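Local coordinates for protein ADP-ribose pyrophosphatase MutT (Rickettsia felis, PDB 4KYX) that probably hydrolyses nucleotides such as 8-oxo-dGTP as a magnesium-dependent Nudix pyrophosphatase, at residues E57-E62 against L69-P74; Y91-L96 against F130-R135. All blocks are in the same frame, centred on the assembly; numbering follows the deposited sequence.

Contact 1: E57-E62 against L69-P74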
ATOM      1  N   GLU A  57     -12.838  -1.255   6.077  1.00 18.30           N
ATOM      2  CA  GLU A  57     -14.185  -0.834   5.620  1.00 19.33           C
ATOM      3  C   GLU A  57     -14.359  -1.154   4.122  1.00 18.13           C
ATOM      4  O   GLU A  57     -15.386  -1.640   3.675  1.00 18.10           O
ATOM      5  CB  GLU A  57     -14.412   0.670   5.824  1.00 20.92           C
ATOM      6  CG  GLU A  57     -14.711   1.064   7.233  1.00 23.29           C
ATOM      7  CD  GLU A  57     -14.565   2.565   7.529  1.00 25.16           C
ATOM      8  OE1 GLU A  57     -13.980   3.348   6.715  1.00 24.15           O
ATOM      9  OE2 GLU A  57     -15.055   2.946   8.628  1.00 28.03           O
ATOM     10  N   CYS A  58     -13.305  -0.845   3.359  1.00 17.19           N
ATOM     11  CA  CYS A  58     -13.363  -0.999   1.923  1.00 16.56           C
ATOM     12  C   CYS A  58     -13.529  -2.465   1.591  1.00 15.79           C
ATOM     13  O   CYS A  58     -14.384  -2.837   0.783  1.00 15.93           O
ATOM     14  CB  CYS A  58     -12.101  -0.374   1.306  1.00 16.22           C
ATOM     15  SG  CYS A  58     -12.041  -0.628  -0.490  1.00 16.14           S
ATOM     16  N   ALA A  59     -12.736  -3.304   2.246  1.00 15.29           N
ATOM     17  CA  ALA A  59     -12.756  -4.761   2.054  1.00 14.89           C
ATOM     18  C   ALA A  59     -14.148  -5.340   2.326  1.00 15.35           C
ATOM     19  O   ALA A  59     -14.756  -6.021   1.442  1.00 15.04           O
ATOM     20  CB  ALA A  59     -11.721  -5.439   2.923  1.00 14.83           C
ATOM     21  N   ILE A  60     -14.688  -5.016   3.495  1.00 15.97           N
ATOM     22  CA  ILE A  60     -16.044  -5.432   3.825  1.00 16.75           C
ATOM     23  C   ILE A  60     -17.119  -4.975   2.783  1.00 17.24           C
ATOM     24  O   ILE A  60     -17.925  -5.784   2.317  1.00 17.11           O
ATOM     25  CB  ILE A  60     -16.437  -5.044   5.271  1.00 17.46           C
ATOM     26  CG1 ILE A  60     -15.520  -5.756   6.277  1.00 17.50           C
ATOM     27  CG2 ILE A  60     -17.888  -5.408   5.545  1.00 18.22           C
ATOM     28  CD1 ILE A  60     -15.605  -5.185   7.679  1.00 18.33           C
ATOM     29  N   ARG A  61     -17.125  -3.708   2.429  1.00 17.71           N
ATOM     30  CA  ARG A  61     -18.028  -3.124   1.446  1.00 18.72           C
ATOM     31  C   ARG A  61     -17.904  -3.823   0.071  1.00 18.53           C
ATOM     32  O   ARG A  61     -18.929  -4.299  -0.516  1.00 19.09           O
ATOM     33  CB  ARG A  61     -17.722  -1.639   1.270  1.00 19.51           C
ATOM     34  CG  ARG A  61     -18.569  -1.009   0.203  1.00 20.67           C
ATOM     35  CD  ARG A  61     -18.355   0.469   0.120  1.00 21.92           C
ATOM     36  NE  ARG A  61     -17.001   0.827  -0.280  1.00 21.60           N
ATOM     37  CZ  ARG A  61     -16.471   0.659  -1.483  1.00 21.81           C
ATOM     38  NH1 ARG A  61     -17.153   0.088  -2.474  1.00 22.96           N
ATOM     39  NH2 ARG A  61     -15.225   1.062  -1.709  1.00 21.30           N
ATOM     40  N   GLU A  62     -16.681  -3.927  -0.414  1.00 18.31           N
ATOM     41  CA  GLU A  62     -16.433  -4.483  -1.761  1.00 18.91           C
ATOM     42  C   GLU A  62     -16.890  -5.926  -1.862  1.00 17.71           C
ATOM     43  O   GLU A  62     -17.582  -6.315  -2.839  1.00 17.65           O
ATOM     44  CB  GLU A  62     -14.973  -4.322  -2.108  1.00 20.06           C
ATOM     45  CG  GLU A  62     -14.693  -2.864  -2.424  1.00 22.56           C
ATOM     46  CD  GLU A  62     -13.320  -2.604  -2.946  1.00 25.58           C
ATOM     47  OE1 GLU A  62     -12.363  -3.426  -2.757  1.00 27.56           O
ATOM     48  OE2 GLU A  62     -13.166  -1.467  -3.461  1.00 29.73           O
ATOM     49  N   LEU A  69     -21.539 -11.640   0.130  1.00 19.35           N
ATOM     50  CA  LEU A  69     -20.968 -12.295   1.275  1.00 19.19           C
ATOM     51  C   LEU A  69     -20.592 -11.257   2.319  1.00 19.26           C
ATOM     52  O   LEU A  69     -20.178 -10.144   1.990  1.00 18.66           O
ATOM     53  CB  LEU A  69     -19.715 -13.083   0.914  1.00 18.33           C
ATOM     54  CG  LEU A  69     -19.917 -14.242  -0.044  1.00 18.24           C
ATOM     55  CD1 LEU A  69     -18.636 -14.882  -0.547  1.00 17.63           C
ATOM     56  CD2 LEU A  69     -20.821 -15.260   0.636  1.00 19.16           C
ATOM     57  N   ILE A  70     -20.751 -11.660   3.571  1.00 20.02           N
ATOM     58  CA  ILE A  70     -20.422 -10.830   4.718  1.00 20.56           C
ATOM     59  C   ILE A  70     -19.151 -11.391   5.306  1.00 20.70           C
ATOM     60  O   ILE A  70     -19.121 -12.551   5.769  1.00 21.09           O
ATOM     61  CB  ILE A  70     -21.585 -10.861   5.776  1.00 21.90           C
ATOM     62  CG1 ILE A  70     -22.796 -10.149   5.218  1.00 22.15           C
ATOM     63  CG2 ILE A  70     -21.091 -10.222   7.044  1.00 22.52           C
ATOM     64  CD1 ILE A  70     -24.045 -10.234   6.117  1.00 23.61           C
ATOM     65  N   ILE A  71     -18.089 -10.575   5.299  1.00 20.58           N
ATOM     66  CA  ILE A  71     -16.852 -10.987   5.938  1.00 21.13           C
ATOM     67  C   ILE A  71     -16.675 -10.227   7.187  1.00 22.34           C
ATOM     68  O   ILE A  71     -17.235  -9.109   7.332  1.00 23.09           O
ATOM     69  CB  ILE A  71     -15.587 -10.815   5.051  1.00 19.75           C
ATOM     70  CG1 ILE A  71     -15.512  -9.406   4.496  1.00 19.30           C
ATOM     71  CG2 ILE A  71     -15.559 -11.868   3.935  1.00 19.69           C
ATOM     72  CD1 ILE A  71     -14.101  -8.980   4.210  1.00 18.59           C
ATOM     73  N   GLU A  72     -15.924 -10.832   8.111  1.00 24.19           N
ATOM     74  CA  GLU A  72     -15.595 -10.181   9.358  1.00 25.83           C
ATOM     75  C   GLU A  72     -14.075 -10.069   9.559  1.00 25.32           C
ATOM     76  O   GLU A  72     -13.323 -10.916   9.070  1.00 24.59           O
ATOM     77  CB  GLU A  72     -16.242 -10.905  10.555  1.00 28.99           C
ATOM     78  CG  GLU A  72     -15.718 -12.315  10.775  1.00 30.77           C
ATOM     79  CD  GLU A  72     -16.232 -13.016  12.036  1.00 34.24           C
ATOM     80  OE1 GLU A  72     -17.249 -12.566  12.713  1.00 34.98           O
ATOM     81  OE2 GLU A  72     -15.614 -14.082  12.323  1.00 34.68           O
ATOM     82  N   ASN A  73     -13.680  -9.024  10.281  1.00 24.93           N
ATOM     83  CA  ASN A  73     -12.312  -8.801  10.797  1.00 25.57           C
ATOM     84  C   ASN A  73     -11.217  -9.109   9.776  1.00 23.52           C
ATOM     85  O   ASN A  73     -10.354  -9.962  10.011  1.00 23.09           O
ATOM     86  CB  ASN A  73     -12.093  -9.620  12.057  1.00 27.88           C
ATOM     87  CG  ASN A  73     -13.018  -9.196  13.176  1.00 30.41           C
ATOM     88  OD1 ASN A  73     -13.649 -10.021  13.798  1.00 33.92           O
ATOM     89  ND2 ASN A  73     -13.113  -7.902  13.405  1.00 32.42           N
ATOM     90  N   PRO A  74     -11.280  -8.416   8.638  1.00 21.79           N
ATOM     91  CA  PRO A  74     -10.280  -8.684   7.598  1.00 20.66           C
ATOM     92  C   PRO A  74      -8.901  -8.336   8.126  1.00 21.05           C
ATOM     93  O   PRO A  74      -8.736  -7.312   8.859  1.00 20.80           O
ATOM     94  CB  PRO A  74     -10.694  -7.767   6.458  1.00 19.67           C
ATOM     95  CG  PRO A  74     -11.550  -6.736   7.071  1.00 20.23           C
ATOM     96  CD  PRO A  74     -12.198  -7.334   8.255  1.00 21.20           C
TER
HETATM   97  O   HOH W   1     -18.590  -8.283   3.519  1.00 16.84           O

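Contact 2: Y91-L96 against F130-R135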
ATOM      1  N   TYR A  91      -1.083   0.451 -10.109  1.00 21.06           N
ATOM      2  CA  TYR A  91      -1.829   0.180  -8.901  1.00 21.40           C
ATOM      3  C   TYR A  91      -0.961  -0.318  -7.796  1.00 20.30           C
ATOM      4  O   TYR A  91      -0.114  -1.183  -7.992  1.00 20.27           O
ATOM      5  CB  TYR A  91      -2.863  -0.915  -9.149  1.00 23.42           C
ATOM      6  CG  TYR A  91      -4.052  -0.379  -9.796  1.00 26.65           C
ATOM      7  CD1 TYR A  91      -5.064   0.176  -9.047  1.00 28.19           C
ATOM      8  CD2 TYR A  91      -4.191  -0.418 -11.191  1.00 31.21           C
ATOM      9  CE1 TYR A  91      -6.201   0.677  -9.654  1.00 31.85           C
ATOM     10  CE2 TYR A  91      -5.324   0.102 -11.810  1.00 32.87           C
ATOM     11  CZ  TYR A  91      -6.316   0.653 -11.031  1.00 33.51           C
ATOM     12  OH  TYR A  91      -7.456   1.153 -11.610  1.00 37.74           O
ATOM     13  N   VAL A  92      -1.175   0.236  -6.617  1.00 19.27           N
ATOM     14  CA  VAL A  92      -0.669  -0.359  -5.415  1.00 18.54           C
ATOM     15  C   VAL A  92      -1.835  -1.140  -4.844  1.00 17.92           C
ATOM     16  O   VAL A  92      -2.880  -0.558  -4.513  1.00 18.12           O
ATOM     17  CB  VAL A  92      -0.111   0.710  -4.456  1.00 18.54           C
ATOM     18  CG1 VAL A  92       0.178   0.135  -3.089  1.00 18.35           C
ATOM     19  CG2 VAL A  92       1.172   1.320  -5.048  1.00 19.02           C
ATOM     20  N   SER A  93      -1.703  -2.468  -4.769  1.00 17.60           N
ATOM     21  CA  SER A  93      -2.773  -3.290  -4.219  1.00 17.24           C
ATOM     22  C   SER A  93      -2.503  -3.630  -2.758  1.00 16.79           C
ATOM     23  O   SER A  93      -1.413  -4.064  -2.399  1.00 17.31           O
ATOM     24  CB  SER A  93      -2.932  -4.578  -4.991  1.00 17.39           C
ATOM     25  OG  SER A  93      -3.284  -4.312  -6.357  1.00 18.41           O
ATOM     26  N   ILE A  94      -3.515  -3.489  -1.935  1.00 16.37           N
ATOM     27  CA  ILE A  94      -3.480  -3.918  -0.557  1.00 16.33           C
ATOM     28  C   ILE A  94      -4.344  -5.137  -0.442  1.00 15.85           C
ATOM     29  O   ILE A  94      -5.531  -5.089  -0.774  1.00 15.21           O
ATOM     30  CB  ILE A  94      -4.093  -2.846   0.343  1.00 17.16           C
ATOM     31  CG1 ILE A  94      -3.403  -1.515   0.086  1.00 18.22           C
ATOM     32  CG2 ILE A  94      -4.053  -3.277   1.801  1.00 17.39           C
ATOM     33  CD1 ILE A  94      -1.982  -1.466   0.458  1.00 19.28           C
ATOM     34  N   PHE A  95      -3.751  -6.242  -0.017  1.00 15.76           N
ATOM     35  CA  PHE A  95      -4.521  -7.467   0.169  1.00 15.76           C
ATOM     36  C   PHE A  95      -4.843  -7.707   1.607  1.00 15.93           C
ATOM     37  O   PHE A  95      -3.990  -7.534   2.489  1.00 15.61           O
ATOM     38  CB  PHE A  95      -3.771  -8.674  -0.347  1.00 16.10           C
ATOM     39  CG  PHE A  95      -3.745  -8.744  -1.840  1.00 16.18           C
ATOM     40  CD1 PHE A  95      -4.782  -9.303  -2.530  1.00 16.48           C
ATOM     41  CD2 PHE A  95      -2.650  -8.219  -2.558  1.00 16.86           C
ATOM     42  CE1 PHE A  95      -4.760  -9.386  -3.939  1.00 16.65           C
ATOM     43  CE2 PHE A  95      -2.640  -8.305  -3.953  1.00 16.79           C
ATOM     44  CZ  PHE A  95      -3.702  -8.884  -4.627  1.00 16.82           C
ATOM     45  N   LEU A  96      -6.079  -8.185   1.807  1.00 16.03           N
ATOM     46  CA  LEU A  96      -6.537  -8.610   3.091  1.00 16.67           C
ATOM     47  C   LEU A  96      -7.201  -9.972   3.005  1.00 17.08           C
ATOM     48  O   LEU A  96      -7.539 -10.398   1.936  1.00 16.54           O
ATOM     49  CB  LEU A  96      -7.514  -7.621   3.684  1.00 17.01           C
ATOM     50  CG  LEU A  96      -7.011  -6.221   3.901  1.00 17.27           C
ATOM     51  CD1 LEU A  96      -7.341  -5.347   2.699  1.00 16.90           C
ATOM     52  CD2 LEU A  96      -7.649  -5.706   5.155  1.00 18.48           C
ATOM     53  N   PHE A 130      -4.913 -12.874 -12.121  1.00 21.28           N
ATOM     54  CA  PHE A 130      -4.735 -11.419 -12.218  1.00 21.72           C
ATOM     55  C   PHE A 130      -3.339 -11.096 -11.627  1.00 20.75           C
ATOM     56  O   PHE A 130      -2.963 -11.681 -10.629  1.00 19.77           O
ATOM     57  CB  PHE A 130      -5.855 -10.773 -11.371  1.00 23.15           C
ATOM     58  CG  PHE A 130      -5.896  -9.280 -11.383  1.00 24.46           C
ATOM     59  CD1 PHE A 130      -5.810  -8.566 -12.562  1.00 27.58           C
ATOM     60  CD2 PHE A 130      -6.133  -8.594 -10.212  1.00 25.67           C
ATOM     61  CE1 PHE A 130      -5.863  -7.164 -12.556  1.00 28.53           C
ATOM     62  CE2 PHE A 130      -6.187  -7.209 -10.199  1.00 26.82           C
ATOM     63  CZ  PHE A 130      -6.069  -6.502 -11.387  1.00 27.91           C
ATOM     64  N   LEU A 131      -2.592 -10.178 -12.257  1.00 20.46           N
ATOM     65  CA  LEU A 131      -1.173  -9.966 -11.934  1.00 20.35           C
ATOM     66  C   LEU A 131      -0.901  -9.764 -10.422  1.00 19.21           C
ATOM     67  O   LEU A 131      -0.058 -10.405  -9.834  1.00 18.76           O
ATOM     68  CB  LEU A 131      -0.613  -8.807 -12.748  1.00 21.29           C
ATOM     69  CG  LEU A 131       0.809  -8.397 -12.423  1.00 22.45           C
ATOM     70  CD1 LEU A 131       1.756  -9.570 -12.695  1.00 23.31           C
ATOM     71  CD2 LEU A 131       1.159  -7.205 -13.310  1.00 23.39           C
ATOM     72  N   PRO A 132      -1.660  -8.891  -9.792  1.00 18.71           N
ATOM     73  CA  PRO A 132      -1.334  -8.675  -8.378  1.00 18.24           C
ATOM     74  C   PRO A 132      -1.486  -9.919  -7.525  1.00 17.84           C
ATOM     75  O   PRO A 132      -0.694 -10.146  -6.628  1.00 17.36           O
ATOM     76  CB  PRO A 132      -2.243  -7.517  -7.976  1.00 18.09           C
ATOM     77  CG  PRO A 132      -2.713  -6.894  -9.254  1.00 18.22           C
ATOM     78  CD  PRO A 132      -2.534  -7.862 -10.369  1.00 18.70           C
ATOM     79  N   LEU A 133      -2.504 -10.743  -7.820  1.00 18.23           N
ATOM     80  CA  LEU A 133      -2.736 -11.985  -7.112  1.00 18.69           C
ATOM     81  C   LEU A 133      -1.614 -12.977  -7.441  1.00 19.28           C
ATOM     82  O   LEU A 133      -1.128 -13.653  -6.551  1.00 19.55           O
ATOM     83  CB  LEU A 133      -4.103 -12.589  -7.528  1.00 18.90           C
ATOM     84  CG  LEU A 133      -4.460 -13.953  -6.939  1.00 19.48           C
ATOM     85  CD1 LEU A 133      -4.384 -13.924  -5.424  1.00 19.60           C
ATOM     86  CD2 LEU A 133      -5.851 -14.383  -7.355  1.00 19.13           C
ATOM     87  N   LYS A 134      -1.240 -13.078  -8.716  1.00 20.21           N
ATOM     88  CA  LYS A 134      -0.108 -13.900  -9.129  1.00 21.71           C
ATOM     89  C   LYS A 134       1.133 -13.543  -8.307  1.00 22.23           C
ATOM     90  O   LYS A 134       1.815 -14.436  -7.805  1.00 22.59           O
ATOM     91  CB  LYS A 134       0.171 -13.738 -10.640  1.00 22.82           C
ATOM     92  CG  LYS A 134       1.204 -14.706 -11.244  1.00 24.39           C
ATOM     93  CD  LYS A 134       0.664 -16.143 -11.262  1.00 25.39           C
ATOM     94  CE  LYS A 134       1.426 -17.134 -12.142  1.00 26.92           C
ATOM     95  NZ  LYS A 134       0.711 -18.431 -12.050  1.00 27.16           N
ATOM     96  N   ARG A 135       1.396 -12.248  -8.176  1.00 22.26           N
ATOM     97  CA  ARG A 135       2.530 -11.777  -7.394  1.00 23.44           C
ATOM     98  C   ARG A 135       2.442 -12.193  -5.947  1.00 22.51           C
ATOM     99  O   ARG A 135       3.441 -12.617  -5.328  1.00 23.09           O
ATOM    100  CB  ARG A 135       2.702 -10.246  -7.523  1.00 24.72           C
ATOM    101  CG  ARG A 135       3.223  -9.880  -8.902  1.00 27.32           C
ATOM    102  CD  ARG A 135       3.738  -8.478  -9.031  1.00 30.68           C
ATOM    103  NE  ARG A 135       4.994  -8.589  -9.728  1.00 34.87           N
ATOM    104  CZ  ARG A 135       6.201  -8.255  -9.286  1.00 37.41           C
ATOM    105  NH1 ARG A 135       7.242  -8.522 -10.064  1.00 37.15           N
ATOM    106  NH2 ARG A 135       6.391  -7.620  -8.115  1.00 41.89           N
TER

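Contact 1: E57-E62 against L69-P74
Ala59 turns its methyl toward the loop 69-74, where CB lies 4.3 Å from Pro74 CG, while its carbonyl carbon C is 4.1 Å from Ile71 CD1. A side chain this small leaves the end of Ile71 able to rest on the helix backbone, and the same methyl also touches Ile19 of strand 14-22. One residue on, Ile60 provides the largest share of the helix's contact. Its CG1 stands beside the backbone N (chi1 -62°), meeting Ile71 CG1 at 4.1 Å, and from there CD1 reaches Pro74 CD, also at 4.1 Å, with the Ile60 side chain roughly perpendicular to the proline. Ile71 answers with a less common rotamer, CG1 lodged between backbone N and carbonyl carbon (chi1 52°), which carries CD1 to within 4.1 Å of Ile60 CA. The helix is that of the Nudix box, GX5EX7REUXEEXGU, and the loop leads from it into strand 75-84. A water beside the isoleucines donates to Ile60 O and Leu69 O and accepts from Ile71 N, each at 2.9 Å, so three backbone groups are joined through it, with no direct hydrogen bond between the segments. Arg61 and Glu62, the RE pair of the box, turn to other surroundings: Arg61 NE forms a salt bridge with Glu53 OE1, and Glu62 packs against Ile17 and Ile19.

Contact 2: Y91-L96 against F130-R135
Phe95 and Ser93, two residues apart on strand 91-96, project from the same face of the sheet and receive Pro132 in the first turn of helix 131-135. The far end of the phenyl ring does most of the touching: CZ is 3.9 Å from Pro132 CB, and CE2 lies 3.8 Å from Pro132 O. Leu133 N also approaches CZ, at 3.9 Å, so the ring tip rests against the peptide joining the two helix residues. With CG anti to its carbonyl carbon (chi1 -74°), Phe95 extends toward the helix, and its long, flat ring suits the wider spacing here, where Phe95 CA and Leu133 CA are 8.8 Å apart. Ser93 is compact, as suits the closer spacing there; its OG comes within 3.7 Å of Pro132 CB in a van der Waals contact. Proline fits the helix start because its missing N-H costs no hydrogen bond in the first turn. Behind it, Pro132 CD sits 3.6 Å above the centre of the Phe130 ring, and that ring in turn meets Phe84 with nearly parallel planes. Pro44 touches both Phe95 and Leu133 and extends the apolar cluster. Val92 and Ile94 face the other way, Val92 packing on Ile15 of the second subunit. Helix 131-135 crosses strand 91-96 at -56°; a helix packed on this face of the central mixed sheet belongs to the alpha/beta/alpha sandwich of the Nudix fold.

Both contacts are largely buried, but they lie on opposite sides of the chain's centre, their own centres about 17 Å apart. Contact 1 is the local one, joining the Nudix-box helix to the loop that follows it; its Ile60 is partly exposed and a water enters the interface. Contact 2 ties segments separated by more than thirty residues, and its four touching residues are all buried. A proline serves in both, but its main partner is an aromatic ring in contact 2 and a branched aliphatic chain in contact 1. Strand 89-99 connects the two: Phe95 faces helix 131-137, whereas neighbouring Leu96 points to the other face, where its CD2 packs 3.9 Å from Pro74 CB. The sheet is thus sandwiched between the two helical layers.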